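Local coordinates for autoinducer 2-binding protein LsrB (PDB 6DSP) that binds the quorum-sensing signal autoinducer-2, held here in the pocket of a receptor belonging to the bacterial solute-binding protein family, at residues I204-G207 and E208-S212; N188-P191 and D192-S196; E308-P311 and N312-D316; S111-D114 and P115-K119. All coordinates share one frame; numbering follows the deposited sequence.

Contact 1: I204-G207 and E208-S212; sequences ISVG and ESILS
Glu-208 N, Ser-209 N, Ile-210 N and Leu-211 N each hydrogen-bond to the carbonyl oxygen four residues back, Ile-204 O through Gly-207 O in turn, so 204-212 is unbroken alpha helix, part of helix 200-213 in the lobe built on the four-stranded parallel sheet. Ile-210 N donates to Val-206 O at 2.9 Å. Leu-211 N stands farther off, 3.2 Å from Gly-207 O, an oxygen that also accepts from Gln-231 of helix 227-237.

Among the side chains, Glu-208 runs alongside Ile-204, both pointing the same way. Glu-208 CG rests 3.2 Å from Ile-204 O, and from there the extended chain brings OE2 to 4.0 Å from Ile-204 CG2. The strongest polar partner of that carboxylate lies outside this turn: Asn-237 donates to OE2, tying the helix to helix 227-237. Ser-209 OG, turned back beside its own backbone N (chi1 -67°), donates to Ser-205 O over 3.2 Å, which gives this oxygen a second donor besides Ser-209 N. The apolar flank is formed by Val-206 and Ile-210, one turn apart, with CG1 of the valine 4.4 Å from CD1 of the isoleucine. Both reach strand 155-160 and Tyr-194, which places this flank against the sheet. The serine pattern recurs one turn on, where Ser-212 OG donates to Glu-208 O at 2.9 Å from 42° above the carbonyl plane, beside the backbone bond from Ser-212 N.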
loop_
_atom_site.group_PDB
_atom_site.type_symbol
_atom_site.label_atom_id
_atom_site.label_comp_id
_atom_site.label_asym_id
_atom_site.label_seq_id
_atom_site.Cartn_x
_atom_site.Cartn_y
_atom_site.Cartn_z
ATOM N N ILE A 204 -8.648 13.985 7.349
ATOM C CA ILE A 204 -9.668 14.269 8.350
ATOM C C ILE A 204 -10.802 15.066 7.731
ATOM O O ILE A 204 -11.984 14.763 7.948
ATOM C CB ILE A 204 -9.077 15.027 9.552
ATOM C CG1 ILE A 204 -7.937 14.220 10.165
ATOM C CG2 ILE A 204 -10.162 15.370 10.572
ATOM C CD1 ILE A 204 -7.091 15.032 11.165
ATOM N N SER A 205 -10.461 16.124 6.986
ATOM C CA SER A 205 -11.483 16.989 6.402
ATOM C C SER A 205 -12.351 16.230 5.396
ATOM O O SER A 205 -13.583 16.348 5.396
ATOM C CB SER A 205 -10.802 18.163 5.713
ATOM O OG SER A 205 -11.802 19.034 5.216
ATOM N N VAL A 206 -11.726 15.458 4.515
ATOM C CA VAL A 206 -12.480 14.601 3.599
ATOM C C VAL A 206 -13.313 13.574 4.364
ATOM O O VAL A 206 -14.478 13.335 4.016
ATOM C CB VAL A 206 -11.522 13.948 2.583
ATOM C CG1 VAL A 206 -12.235 12.845 1.779
ATOM C CG2 VAL A 206 -10.969 14.993 1.657
ATOM N N GLY A 207 -12.749 12.961 5.417
ATOM C CA GLY A 207 -13.543 12.031 6.218
ATOM C C GLY A 207 -14.789 12.680 6.774
ATOM O O GLY A 207 -15.867 12.064 6.812
ATOM N N GLU A 208 -14.668 13.944 7.198
ATOM C CA GLU A 208 -15.830 14.681 7.697
ATOM C C GLU A 208 -16.822 14.974 6.582
ATOM O O GLU A 208 -18.046 14.887 6.784
ATOM C CB GLU A 208 -15.362 15.990 8.345
ATOM C CG GLU A 208 -14.590 15.728 9.613
ATOM C CD GLU A 208 -13.912 16.939 10.188
ATOM O OE1 GLU A 208 -13.549 17.875 9.425
ATOM O OE2 GLU A 208 -13.714 16.922 11.417
ATOM N N SER A 209 -16.319 15.303 5.387
ATOM C CA SER A 209 -17.189 15.525 4.232
ATOM C C SER A 209 -18.013 14.286 3.904
ATOM O O SER A 209 -19.198 14.390 3.568
ATOM C CB SER A 209 -16.341 15.919 3.002
ATOM O OG SER A 209 -15.700 17.190 3.131
ATOM N N ILE A 210 -17.399 13.105 3.941
ATOM C CA ILE A 210 -18.163 11.891 3.661
ATOM C C ILE A 210 -19.286 11.712 4.664
ATOM O O ILE A 210 -20.427 11.425 4.291
ATOM C CB ILE A 210 -17.240 10.662 3.669
ATOM C CG1 ILE A 210 -16.143 10.795 2.612
ATOM C CG2 ILE A 210 -18.064 9.377 3.509
ATOM C CD1 ILE A 210 -15.140 9.643 2.667
ATOM N N LEU A 211 -18.989 11.899 5.961
ATOM C CA LEU A 211 -19.996 11.679 6.983
ATOM C C LEU A 211 -21.070 12.755 6.961
ATOM O O LEU A 211 -22.214 12.487 7.353
ATOM C CB LEU A 211 -19.311 11.592 8.340
ATOM C CG LEU A 211 -18.437 10.347 8.561
ATOM C CD1 LEU A 211 -17.547 10.498 9.798
ATOM C CD2 LEU A 211 -19.338 9.105 8.672
ATOM N N SER A 212 -20.746 13.965 6.501
ATOM C CA SER A 212 -21.740 15.034 6.398
ATOM C C SER A 212 -22.658 14.834 5.183
ATOM O O SER A 212 -23.875 15.068 5.262
ATOM C CB SER A 212 -21.028 16.390 6.304
ATOM O OG SER A 212 -20.233 16.643 7.459
#

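Contact 2: N188-P191 and D192-S196; sequences NVAP and DNYYS
Ala-190 and Tyr-194 meet across a type I beta turn, Ala-190 to Asn-193, that interrupts strand 187-195, an edge strand of the parallel sheet within this chain and the second strand of a beta-alpha-beta unit with strand 155-160 and helix 166-182. The methyl CB of Ala-190 approaches the tyrosine ring obliquely and touches one corner of it, 3.4 Å from CE1. The ring's hydroxyl makes a hydrogen bond with His-214. The turn itself is closed by Asn-193 N, which donates to Ala-190 O at 2.9 Å with an N-H...O angle of 159°.

Two asparagines flank the bend and carry its polar side. Asn-188 folds forward so that OD1 accepts from Ala-190 N at 2.9 Å, an Asx turn that ends on Ala-190, where the beta turn begins. Its amide nitrogen gives to Glu-176 and to a water, which lies 3.1 Å from Asn-188 ND2. The same water faces Ala-190 O and Asn-193 OD1 with good donor geometry, although more acceptors surround it than it has protons. It thus spans from one asparagine to the other past the turn carbonyl. Gln-172 of helix 166-182 also donates to Asn-193 OD1, so the carboxamide is held from the helix as well.

The other end of that amide fixes its rotation. Asn-193 CG is placed beside the backbone N (chi1 -49°), which turns the amide toward Tyr-195, and ND2 sends an almost straight bond (177°) to Tyr-195 OH, 3.0 Å away and in the amide plane.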
loop_
_atom_site.group_PDB
_atom_site.type_symbol
_atom_site.label_atom_id
_atom_site.label_comp_id
_atom_site.label_asym_id
_atom_site.label_seq_id
_atom_site.Cartn_x
_atom_site.Cartn_y
_atom_site.Cartn_z
ATOM N N ASN A 188 -23.042 1.709 -3.677
ATOM C CA ASN A 188 -21.913 2.624 -3.579
ATOM C C ASN A 188 -22.483 4.034 -3.679
ATOM O O ASN A 188 -22.975 4.443 -4.739
ATOM C CB ASN A 188 -20.898 2.340 -4.684
ATOM C CG ASN A 188 -19.651 3.189 -4.544
ATOM O OD1 ASN A 188 -19.704 4.304 -4.029
ATOM N ND2 ASN A 188 -18.516 2.668 -4.991
ATOM N N VAL A 189 -22.465 4.769 -2.562
ATOM C CA VAL A 189 -23.088 6.091 -2.525
ATOM C C VAL A 189 -22.210 7.187 -3.114
ATOM O O VAL A 189 -22.650 8.346 -3.193
ATOM C CB VAL A 189 -23.596 6.457 -1.113
ATOM C CG1 VAL A 189 -24.621 5.458 -0.659
ATOM C CG2 VAL A 189 -22.455 6.511 -0.082
ATOM N N ALA A 190 -20.971 6.882 -3.508
ATOM C CA ALA A 190 -20.062 7.888 -4.075
ATOM C C ALA A 190 -19.101 7.171 -5.011
ATOM O O ALA A 190 -17.919 6.979 -4.697
ATOM C CB ALA A 190 -19.325 8.636 -2.961
ATOM N N PRO A 191 -19.581 6.756 -6.183
ATOM C CA PRO A 191 -18.742 5.928 -7.072
ATOM C C PRO A 191 -17.491 6.617 -7.600
ATOM O O PRO A 191 -16.571 5.915 -8.026
ATOM C CB PRO A 191 -19.687 5.506 -8.201
ATOM C CG PRO A 191 -20.905 6.328 -8.065
ATOM C CD PRO A 191 -20.952 6.939 -6.690
ATOM N N ASP A 192 -17.408 7.949 -7.566
ATOM C CA ASP A 192 -16.162 8.618 -7.964
ATOM C C ASP A 192 -15.030 8.336 -6.980
ATOM O O ASP A 192 -13.859 8.531 -7.330
ATOM C CB ASP A 192 -16.357 10.135 -7.957
ATOM C CG ASP A 192 -17.099 10.665 -9.169
ATOM O OD1 ASP A 192 -17.373 9.904 -10.120
ATOM O OD2 ASP A 192 -17.379 11.887 -9.161
ATOM N N ASN A 193 -15.347 7.863 -5.778
ATOM C CA ASN A 193 -14.435 7.708 -4.656
ATOM C C ASN A 193 -14.080 9.063 -4.066
ATOM O O ASN A 193 -14.160 10.093 -4.741
ATOM C CB ASN A 193 -13.131 6.991 -4.991
ATOM C CG ASN A 193 -13.342 5.707 -5.748
ATOM O OD1 ASN A 193 -14.149 4.856 -5.360
ATOM N ND2 ASN A 193 -12.569 5.528 -6.812
ATOM N N TYR A 194 -13.699 9.055 -2.806
ATOM C CA TYR A 194 -13.151 10.235 -2.159
ATOM C C TYR A 194 -11.637 10.108 -2.053
ATOM O O TYR A 194 -11.111 9.047 -1.704
ATOM C CB TYR A 194 -13.769 10.420 -0.777
ATOM C CG TYR A 194 -15.164 11.001 -0.802
ATOM C CD1 TYR A 194 -16.301 10.172 -0.855
ATOM C CD2 TYR A 194 -15.352 12.374 -0.742
ATOM C CE1 TYR A 194 -17.572 10.706 -0.837
ATOM C CE2 TYR A 194 -16.633 12.924 -0.719
ATOM C CZ TYR A 194 -17.730 12.083 -0.776
ATOM O OH TYR A 194 -18.990 12.612 -0.755
ATOM N N TYR A 195 -10.951 11.221 -2.297
ATOM C CA TYR A 195 -9.490 11.242 -2.336
ATOM C C TYR A 195 -8.946 12.296 -1.381
ATOM O O TYR A 195 -9.406 13.444 -1.378
ATOM C CB TYR A 195 -8.982 11.556 -3.754
ATOM C CG TYR A 195 -9.417 10.515 -4.753
ATOM C CD1 TYR A 195 -9.041 9.167 -4.593
ATOM C CD2 TYR A 195 -10.154 10.877 -5.889
ATOM C CE1 TYR A 195 -9.458 8.189 -5.526
ATOM C CE2 TYR A 195 -10.572 9.919 -6.812
ATOM C CZ TYR A 195 -10.212 8.587 -6.638
ATOM O OH TYR A 195 -10.599 7.639 -7.559
ATOM N N SER A 196 -7.941 11.909 -0.583
ATOM C CA SER A 196 -7.322 12.842 0.364
ATOM C C SER A 196 -5.819 13.011 0.168
ATOM O O SER A 196 -5.181 13.730 0.959
ATOM C CB SER A 196 -7.684 12.535 1.819
ATOM O OG SER A 196 -7.479 11.166 2.122
HETATM O O HOH W 1 -16.454 4.739 -3.838
#

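Contact 3: E308-P311 and N312-D316; sequences EVMP and NSVLD
Met-310, Pro-311 and Val-314 make up the apolar part of this contact, where the end of strand 305-311 bends into a short 3-10 segment. The strand belongs to the mixed eight-stranded sheet of the periplasmic-binding-protein fold, beside strand 327-330. Val-314 points back at the strand. Its CG1 branch lies 3.7 Å from Met-310 CB and also approaches the proline ring, 4.1 Å from Pro-311 CD, with the two side chains crossing at about a right angle. CG1 stands anti to the carbonyl carbon (chi1 -56°), which sends it toward Met-310 and Pro-311. The other branch, CG2, comes within 3.3 Å of Pro-311 O, so both methyls lie against that carbonyl oxygen.

Backbone hydrogen bonding supplies the turn. Val-314 N donates to Pro-311 O at 3.1 Å (169°). Leu-315 N to Asn-312 O repeats the three-residue step at 3.1 Å, the pattern of a 3-10 segment.

Polar side chains turn to other parts of the fold. Ser-313 OG lies 3.9 Å from Pro-311 CB, but its hydrogen bond goes to Asp-321. Asn-312 ND2 bonds to Ser-326, while OD1 accepts from Arg-118.

The chemistry thus divides: apolar contact and i to i+3 backbone bonds shape the bend locally, while the amide and hydroxyl are committed to neighbouring loops, which is consistent with the bend being held against those loops.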
loop_
_atom_site.group_PDB
_atom_site.type_symbol
_atom_site.label_atom_id
_atom_site.label_comp_id
_atom_site.label_asym_id
_atom_site.label_seq_id
_atom_site.Cartn_x
_atom_site.Cartn_y
_atom_site.Cartn_z
ATOM N N GLU A 308 10.146 -16.463 -4.601
ATOM C CA GLU A 308 10.029 -16.877 -5.993
ATOM C C GLU A 308 9.622 -15.672 -6.826
ATOM O O GLU A 308 8.659 -14.978 -6.484
ATOM C CB GLU A 308 9.007 -18.014 -6.153
ATOM C CG GLU A 308 8.931 -18.507 -7.589
ATOM C CD GLU A 308 7.815 -19.491 -7.816
ATOM O OE1 GLU A 308 7.216 -19.936 -6.817
ATOM O OE2 GLU A 308 7.530 -19.811 -8.995
ATOM N N VAL A 309 10.337 -15.426 -7.919
ATOM C CA VAL A 309 9.965 -14.327 -8.813
ATOM C C VAL A 309 8.835 -14.791 -9.723
ATOM O O VAL A 309 8.974 -15.776 -10.454
ATOM C CB VAL A 309 11.164 -13.837 -9.633
ATOM C CG1 VAL A 309 10.782 -12.619 -10.493
ATOM C CG2 VAL A 309 12.316 -13.489 -8.696
ATOM N N MET A 310 7.718 -14.071 -9.686
ATOM C CA MET A 310 6.499 -14.377 -10.421
ATOM C C MET A 310 6.365 -13.486 -11.642
ATOM O O MET A 310 6.942 -12.394 -11.692
ATOM C CB MET A 310 5.269 -14.135 -9.532
ATOM C CG MET A 310 5.416 -14.704 -8.135
ATOM S SD MET A 310 5.770 -16.460 -8.119
ATOM C CE MET A 310 4.250 -17.044 -8.835
ATOM N N PRO A 311 5.580 -13.879 -12.643
ATOM C CA PRO A 311 5.342 -12.976 -13.785
ATOM C C PRO A 311 4.572 -11.732 -13.371
ATOM O O PRO A 311 3.819 -11.722 -12.394
ATOM C CB PRO A 311 4.507 -13.831 -14.750
ATOM C CG PRO A 311 4.026 -14.936 -13.996
ATOM C CD PRO A 311 4.858 -15.153 -12.772
ATOM N N ASN A 312 4.746 -10.678 -14.170
ATOM C CA ASN A 312 4.068 -9.412 -13.896
ATOM C C ASN A 312 2.551 -9.577 -13.845
ATOM O O ASN A 312 1.862 -8.835 -13.125
ATOM C CB ASN A 312 4.428 -8.406 -14.975
ATOM C CG ASN A 312 5.847 -7.922 -14.830
ATOM O OD1 ASN A 312 6.368 -7.803 -13.719
ATOM N ND2 ASN A 312 6.485 -7.671 -15.955
ATOM N N SER A 313 2.010 -10.540 -14.594
ATOM C CA SER A 313 0.570 -10.693 -14.639
ATOM C C SER A 313 -0.034 -11.208 -13.328
ATOM O O SER A 313 -1.265 -11.179 -13.208
ATOM C CB SER A 313 0.185 -11.604 -15.802
ATOM O OG SER A 313 0.820 -12.860 -15.694
ATOM N N VAL A 314 0.763 -11.601 -12.318
ATOM C CA VAL A 314 0.150 -11.867 -11.011
ATOM C C VAL A 314 -0.498 -10.628 -10.416
ATOM O O VAL A 314 -1.393 -10.745 -9.568
ATOM C CB VAL A 314 1.128 -12.534 -10.010
ATOM C CG1 VAL A 314 1.713 -13.815 -10.566
ATOM C CG2 VAL A 314 2.223 -11.567 -9.496
ATOM N N LEU A 315 -0.055 -9.431 -10.813
ATOM C CA LEU A 315 -0.665 -8.201 -10.320
ATOM C C LEU A 315 -1.670 -7.578 -11.294
ATOM O O LEU A 315 -2.336 -6.598 -10.927
ATOM C CB LEU A 315 0.417 -7.167 -9.971
ATOM C CG LEU A 315 1.416 -7.564 -8.863
ATOM C CD1 LEU A 315 2.355 -6.398 -8.581
ATOM C CD2 LEU A 315 0.720 -7.984 -7.590
ATOM N N ASP A 316 -1.781 -8.088 -12.510
ATOM C CA ASP A 316 -2.657 -7.518 -13.535
ATOM C C ASP A 316 -2.708 -8.549 -14.649
ATOM O O ASP A 316 -1.715 -8.736 -15.326
ATOM C CB ASP A 316 -2.076 -6.197 -14.077
ATOM C CG ASP A 316 -2.972 -5.559 -15.147
ATOM O OD1 ASP A 316 -3.905 -6.234 -15.640
ATOM O OD2 ASP A 316 -2.769 -4.370 -15.471
#

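Contact 4: S111-D114 and P115-K119; sequences SDVD and PSVRK
Asp-112 and Arg-118 form a salt bridge across this loop, the arginine gripping the carboxylate side-on with two nitrogens. Arg-118 NE donates to Asp-112 OD1 at 2.8 Å, and the matching bond from NH2 to OD2 has the same length. Both oxygens use their syn lone pairs, and the two flat groups are only 4° from coplanar, so the paired bonds restrict rotation of both groups. The arginine chain, bent at chi2 (86°), turns its guanidinium back toward Asp-112. Thr-108 also bonds Asp-112 OD1, while Pro-115 CB lies over one face of the guanidinium, toward its rim.

A second polar group lies at the bend. Asp-114 OD1 accepts from Ser-116 N at 3.0 Å, an Asx turn, with the donor approaching from above the carboxylate plane. Over the same residues Val-117 N donates to Asp-114 O, also 3.0 Å and nearly straight (167°), closing a beta turn. The other carboxylate oxygen, Asp-114 OD2, makes a salt bridge to Lys-93 of helix 89-101.

Apolar contacts are made by the two valines and the arginine's aliphatic chain. Val-113 CG2 reaches 3.6 Å from Arg-118 CG as those two side chains slide past each other in opposite directions, and Val-113 CG2 lies 3.8 Å from Val-117 CG2. Both valines also pack on helix 89-101.

The arrangement belongs to the direct connection between two adjacent parallel strands, 105-109 and 120-123. Segment 111-114 follows directly on pocket residue Asp-110, and the Asp-112 side chain, itself not among the pocket residues, is about 11 Å from the ligand, in keeping with the periplasmic-binding-protein fold, whose strand ends carry the site.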
loop_
_atom_site.group_PDB
_atom_site.type_symbol
_atom_site.label_atom_id
_atom_site.label_comp_id
_atom_site.label_asym_id
_atom_site.label_seq_id
_atom_site.Cartn_x
_atom_site.Cartn_y
_atom_site.Cartn_z
ATOM N N SER A 111 3.729 0.167 -4.434
ATOM C CA SER A 111 2.942 0.605 -5.586
ATOM C C SER A 111 3.832 0.648 -6.823
ATOM O O SER A 111 4.829 1.391 -6.861
ATOM C CB SER A 111 2.295 1.970 -5.344
ATOM O OG SER A 111 1.441 2.214 -6.454
ATOM N N ASP A 112 3.471 -0.148 -7.817
ATOM C CA ASP A 112 4.328 -0.446 -8.951
ATOM C C ASP A 112 4.296 0.678 -9.994
ATOM O O ASP A 112 3.522 1.648 -9.899
ATOM C CB ASP A 112 3.846 -1.754 -9.598
ATOM C CG ASP A 112 4.969 -2.557 -10.258
ATOM O OD1 ASP A 112 6.138 -2.095 -10.377
ATOM O OD2 ASP A 112 4.657 -3.686 -10.673
ATOM N N VAL A 113 5.200 0.545 -10.968
ATOM C CA VAL A 113 5.220 1.406 -12.149
ATOM C C VAL A 113 5.044 0.529 -13.390
ATOM O O VAL A 113 4.841 -0.688 -13.275
ATOM C CB VAL A 113 6.531 2.225 -12.231
ATOM C CG1 VAL A 113 6.681 3.060 -10.996
ATOM C CG2 VAL A 113 7.729 1.277 -12.393
ATOM N N ASP A 114 5.182 1.100 -14.592
ATOM C CA ASP A 114 5.129 0.299 -15.803
ATOM C C ASP A 114 6.212 -0.770 -15.696
ATOM O O ASP A 114 7.379 -0.425 -15.455
ATOM C CB ASP A 114 5.402 1.216 -16.999
ATOM C CG ASP A 114 5.306 0.526 -18.349
ATOM O OD1 ASP A 114 5.522 -0.679 -18.421
ATOM O OD2 ASP A 114 5.054 1.251 -19.337
ATOM N N PRO A 115 5.885 -2.060 -15.830
ATOM C CA PRO A 115 6.905 -3.100 -15.602
ATOM C C PRO A 115 8.054 -3.047 -16.600
ATOM O O PRO A 115 9.071 -3.728 -16.388
ATOM C CB PRO A 115 6.102 -4.409 -15.710
ATOM C CG PRO A 115 4.691 -3.969 -15.291
ATOM C CD PRO A 115 4.536 -2.648 -15.985
ATOM N N SER A 116 7.925 -2.294 -17.698
ATOM C CA SER A 116 9.019 -2.145 -18.652
ATOM C C SER A 116 10.131 -1.231 -18.136
ATOM O O SER A 116 11.223 -1.202 -18.740
ATOM C CB SER A 116 8.479 -1.627 -19.987
ATOM O OG SER A 116 8.075 -0.263 -19.852
ATOM N N VAL A 117 9.913 -0.532 -17.016
ATOM C CA VAL A 117 10.930 0.387 -16.510
ATOM C C VAL A 117 11.392 0.029 -15.103
ATOM O O VAL A 117 12.050 0.835 -14.444
ATOM C CB VAL A 117 10.527 1.868 -16.633
ATOM C CG1 VAL A 117 10.154 2.187 -18.076
ATOM C CG2 VAL A 117 9.395 2.244 -15.691
ATOM N N ARG A 118 11.096 -1.179 -14.627
ATOM C CA ARG A 118 11.709 -1.666 -13.396
ATOM C C ARG A 118 11.938 -3.170 -13.526
ATOM O O ARG A 118 11.299 -3.849 -14.340
ATOM C CB ARG A 118 10.822 -1.355 -12.177
ATOM C CG ARG A 118 9.328 -1.908 -12.253
ATOM C CD ARG A 118 9.285 -3.311 -11.776
ATOM N NE ARG A 118 7.898 -3.806 -11.733
ATOM C CZ ARG A 118 7.546 -4.973 -12.265
ATOM N NH1 ARG A 118 8.448 -5.743 -12.886
ATOM N NH2 ARG A 118 6.308 -5.379 -12.121
ATOM N N LYS A 119 12.838 -3.697 -12.700
ATOM C CA LYS A 119 13.207 -5.108 -12.764
ATOM C C LYS A 119 12.294 -5.977 -11.907
ATOM O O LYS A 119 11.602 -6.844 -12.425
ATOM C CB LYS A 119 14.703 -5.326 -12.443
ATOM C CG LYS A 119 15.662 -4.496 -13.332
ATOM C CD LYS A 119 15.189 -4.414 -14.779
ATOM C CE LYS A 119 15.233 -5.741 -15.496
ATOM N NZ LYS A 119 14.702 -5.660 -16.944
#

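The four contacts form two pairs on different parts of the chain. Contacts 1 and 2 share one lobe: helix 200-213 follows strand 187-195, and Ile-210 CG1 packs 3.5 Å from Tyr-194 CD1. Contacts 3 and 4 meet through a probable hydrogen bond, Asn-312 OD1 to Arg-118 NH2 at 2.9 Å, joining two loops. The centres of contacts 1 and 3 are about 37 Å apart. Contacts 1 and 4 are partly buried; contacts 2 and 3 lie at the surface. Chemistry follows place: repeated backbone bonds in the helix, water and amides at the outer strand, an apolar bend with outward-bonded polar side chains in contact 3, and a salt bridge in the partly buried loop.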